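Local atomic coordinates of phage-like element PBSX protein XkdH (Bacillus subtilis, PDB entry 3F3B), a protein that is of unknown function but belongs to a phage-barrel family and is probably a structural component of the defective, phage-like particle PBSX. Residues A[88-92]-A[93-97]. Sequence-based numbering, arbitrary orientation.
Sequences IIWEN and HKYIL. With PO4 (phosphate ion), chain B; PO4 (phosphate ion), chain C.
Trp-90 and Tyr-95 meet obliquely on one face of a tight beta hairpin, CE2 of the tyrosine lying in the indole plane at the ring edge, 3.8 Å from CE3. The indole reaches this place because its CG stands anti to the backbone N (chi1 168°). On the same face CG1 of Ile-88 presses against Tyr-95 CB at 3.4 Å, and its other branch, CG2, meets CD2 of Leu-97 with the two side chains nearly at right angles. Branched and aromatic residues suit these four buried places in the barrel-like sheet: Phe-52 packs edge-to-face with Trp-90, and Phe-72 meets the Tyr-95 ring. His-93, on this face beside the turn, is exposed, as suits a polar ring. On the other face Ile-89 CD1 lies 3.6 Å from CG of Lys-94, whose apolar stem packs alongside while its ammonium leads away.

Paired backbone bonds hold the strands in antiparallel register at Ile-88 with Tyr-95 and at Trp-90 with His-93. The latter pair closes a type I' turn, whose exposed Glu-91 and Asn-92 both adopt left-handed backbone angles; asparagine tolerates these better than most residues. His-93 ND1 adds a weak bond to the Glu-91 carbonyl O (3.2 Å).

Two phosphates, probably from the crystallisation liquor, lie at the indole edge and beside strand 93-97. The backbone N-H of Lys-94 donates to O2 of the chain C phosphate (3.1 Å, 172°). Trp-90 NE1 donates to O4 of the chain B phosphate at 2.8 Å, an anion probably also bound by His-9 ND1 and the backbone N of Arg-10. Glu-91 OE2 lies over the indole face, and its OE1 is 3.0 Å from phosphate O1, so one of these two acidic groups probably carries a proton. The aromatic cluster thus keeps a polar indole N-H, which a phosphate oxygen satisfies.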
loop_
_atom_site.group_PDB
_atom_site.type_symbol
_atom_site.label_atom_id
_atom_site.label_comp_id
_atom_site.label_asym_id
_atom_site.label_seq_id
_atom_site.Cartn_x
_atom_site.Cartn_y
_atom_site.Cartn_z
ATOM N N ILE A 88 2.355 -0.999 0.831
ATOM C CA ILE A 88 2.736 -1.644 2.074
ATOM C C ILE A 88 3.175 -3.064 1.755
ATOM O O ILE A 88 2.602 -3.727 0.886
ATOM C CB ILE A 88 1.582 -1.682 3.112
ATOM C CG1 ILE A 88 0.509 -2.683 2.676
ATOM C CG2 ILE A 88 0.995 -0.283 3.290
ATOM C CD1 ILE A 88 -0.534 -2.968 3.744
ATOM N N ILE A 89 4.215 -3.510 2.450
ATOM C CA ILE A 89 4.753 -4.846 2.264
ATOM C C ILE A 89 4.459 -5.655 3.523
ATOM O O ILE A 89 4.945 -5.326 4.608
ATOM C CB ILE A 89 6.278 -4.814 2.069
ATOM C CG1 ILE A 89 6.662 -3.836 0.949
ATOM C CG2 ILE A 89 6.785 -6.223 1.792
ATOM C CD1 ILE A 89 6.344 -4.302 -0.446
ATOM N N TRP A 90 3.649 -6.699 3.377
ATOM C CA TRP A 90 3.306 -7.570 4.490
ATOM C C TRP A 90 3.595 -8.994 4.049
ATOM O O TRP A 90 3.025 -9.475 3.068
ATOM C CB TRP A 90 1.832 -7.430 4.855
ATOM C CG TRP A 90 1.357 -8.500 5.796
ATOM C CD1 TRP A 90 1.749 -8.691 7.092
ATOM C CD2 TRP A 90 0.427 -9.548 5.498
ATOM N NE1 TRP A 90 1.121 -9.796 7.620
ATOM C CE2 TRP A 90 0.305 -10.343 6.663
ATOM C CE3 TRP A 90 -0.315 -9.896 4.359
ATOM C CZ2 TRP A 90 -0.529 -11.467 6.723
ATOM C CZ3 TRP A 90 -1.146 -11.014 4.417
ATOM C CH2 TRP A 90 -1.244 -11.786 5.594
ATOM N N GLU A 91 4.499 -9.655 4.767
ATOM C CA GLU A 91 4.892 -11.026 4.459
ATOM C C GLU A 91 5.301 -11.213 3.005
ATOM O O GLU A 91 4.855 -12.137 2.327
ATOM C CB GLU A 91 3.760 -11.989 4.823
ATOM C CG GLU A 91 3.636 -12.218 6.322
ATOM C CD GLU A 91 2.487 -13.134 6.681
ATOM O OE1 GLU A 91 2.385 -13.518 7.869
ATOM O OE2 GLU A 91 1.680 -13.462 5.777
ATOM N N ASN A 92 6.158 -10.317 2.534
ATOM C CA ASN A 92 6.670 -10.364 1.171
ATOM C C ASN A 92 5.696 -10.051 0.049
ATOM O O ASN A 92 6.015 -10.263 -1.119
ATOM C CB ASN A 92 7.316 -11.722 0.895
ATOM C CG ASN A 92 8.480 -12.001 1.810
ATOM O OD1 ASN A 92 9.385 -11.175 1.946
ATOM N ND2 ASN A 92 8.469 -13.172 2.443
ATOM N N HIS A 93 4.508 -9.567 0.371
ATOM C CA HIS A 93 3.585 -9.225 -0.699
ATOM C C HIS A 93 3.298 -7.735 -0.704
ATOM O O HIS A 93 3.307 -7.083 0.343
ATOM C CB HIS A 93 2.280 -10.013 -0.585
ATOM C CG HIS A 93 2.422 -11.460 -0.941
ATOM N ND1 HIS A 93 2.752 -12.427 -0.014
ATOM C CD2 HIS A 93 2.295 -12.102 -2.126
ATOM C CE1 HIS A 93 2.820 -13.602 -0.615
ATOM N NE2 HIS A 93 2.546 -13.433 -1.895
ATOM N N LYS A 94 3.056 -7.208 -1.899
ATOM C CA LYS A 94 2.768 -5.796 -2.097
ATOM C C LYS A 94 1.270 -5.480 -2.051
ATOM O O LYS A 94 0.443 -6.223 -2.579
ATOM C CB LYS A 94 3.348 -5.347 -3.439
ATOM C CG LYS A 94 4.867 -5.492 -3.517
ATOM C CD LYS A 94 5.417 -5.090 -4.876
ATOM C CE LYS A 94 6.942 -5.109 -4.867
ATOM N NZ LYS A 94 7.541 -4.693 -6.173
ATOM N N TYR A 95 0.933 -4.368 -1.410
ATOM C CA TYR A 95 -0.452 -3.923 -1.304
ATOM C C TYR A 95 -0.462 -2.415 -1.493
ATOM O O TYR A 95 0.495 -1.726 -1.121
ATOM C CB TYR A 95 -1.029 -4.268 0.072
ATOM C CG TYR A 95 -1.118 -5.747 0.328
ATOM C CD1 TYR A 95 -2.189 -6.492 -0.161
ATOM C CD2 TYR A 95 -0.098 -6.419 0.995
ATOM C CE1 TYR A 95 -2.239 -7.871 0.002
ATOM C CE2 TYR A 95 -0.136 -7.804 1.163
ATOM C CZ TYR A 95 -1.209 -8.524 0.661
ATOM O OH TYR A 95 -1.242 -9.895 0.797
ATOM N N ILE A 96 -1.529 -1.904 -2.091
ATOM C CA ILE A 96 -1.654 -0.472 -2.292
ATOM C C ILE A 96 -2.883 -0.000 -1.540
ATOM O O ILE A 96 -3.917 -0.659 -1.583
ATOM C CB ILE A 96 -1.834 -0.111 -3.780
ATOM C CG1 ILE A 96 -0.697 -0.719 -4.602
ATOM C CG2 ILE A 96 -1.841 1.412 -3.947
ATOM C CD1 ILE A 96 0.688 -0.338 -4.091
ATOM N N LEU A 97 -2.765 1.121 -0.835
ATOM C CA LEU A 97 -3.908 1.672 -0.112
ATOM C C LEU A 97 -4.779 2.365 -1.163
ATOM O O LEU A 97 -4.356 3.327 -1.790
ATOM C CB LEU A 97 -3.429 2.653 0.959
ATOM C CG LEU A 97 -2.343 2.051 1.862
ATOM C CD1 LEU A 97 -2.097 2.967 3.045
ATOM C CD2 LEU A 97 -2.760 0.664 2.349
HETATM P P PO4 B . 3.276 -10.873 10.429
HETATM O O1 PO4 B . 4.114 -11.574 9.418
HETATM O O2 PO4 B . 3.479 -11.495 11.762
HETATM O O3 PO4 B . 3.664 -9.444 10.485
HETATM O O4 PO4 B . 1.846 -10.984 10.047
HETATM P P PO4 C . 2.303 -9.054 -5.286
HETATM O O1 PO4 C . 2.639 -7.987 -6.264
HETATM O O2 PO4 C . 3.384 -9.156 -4.273
HETATM O O3 PO4 C . 1.020 -8.721 -4.611
HETATM O O4 PO4 C . 2.166 -10.353 -5.997
#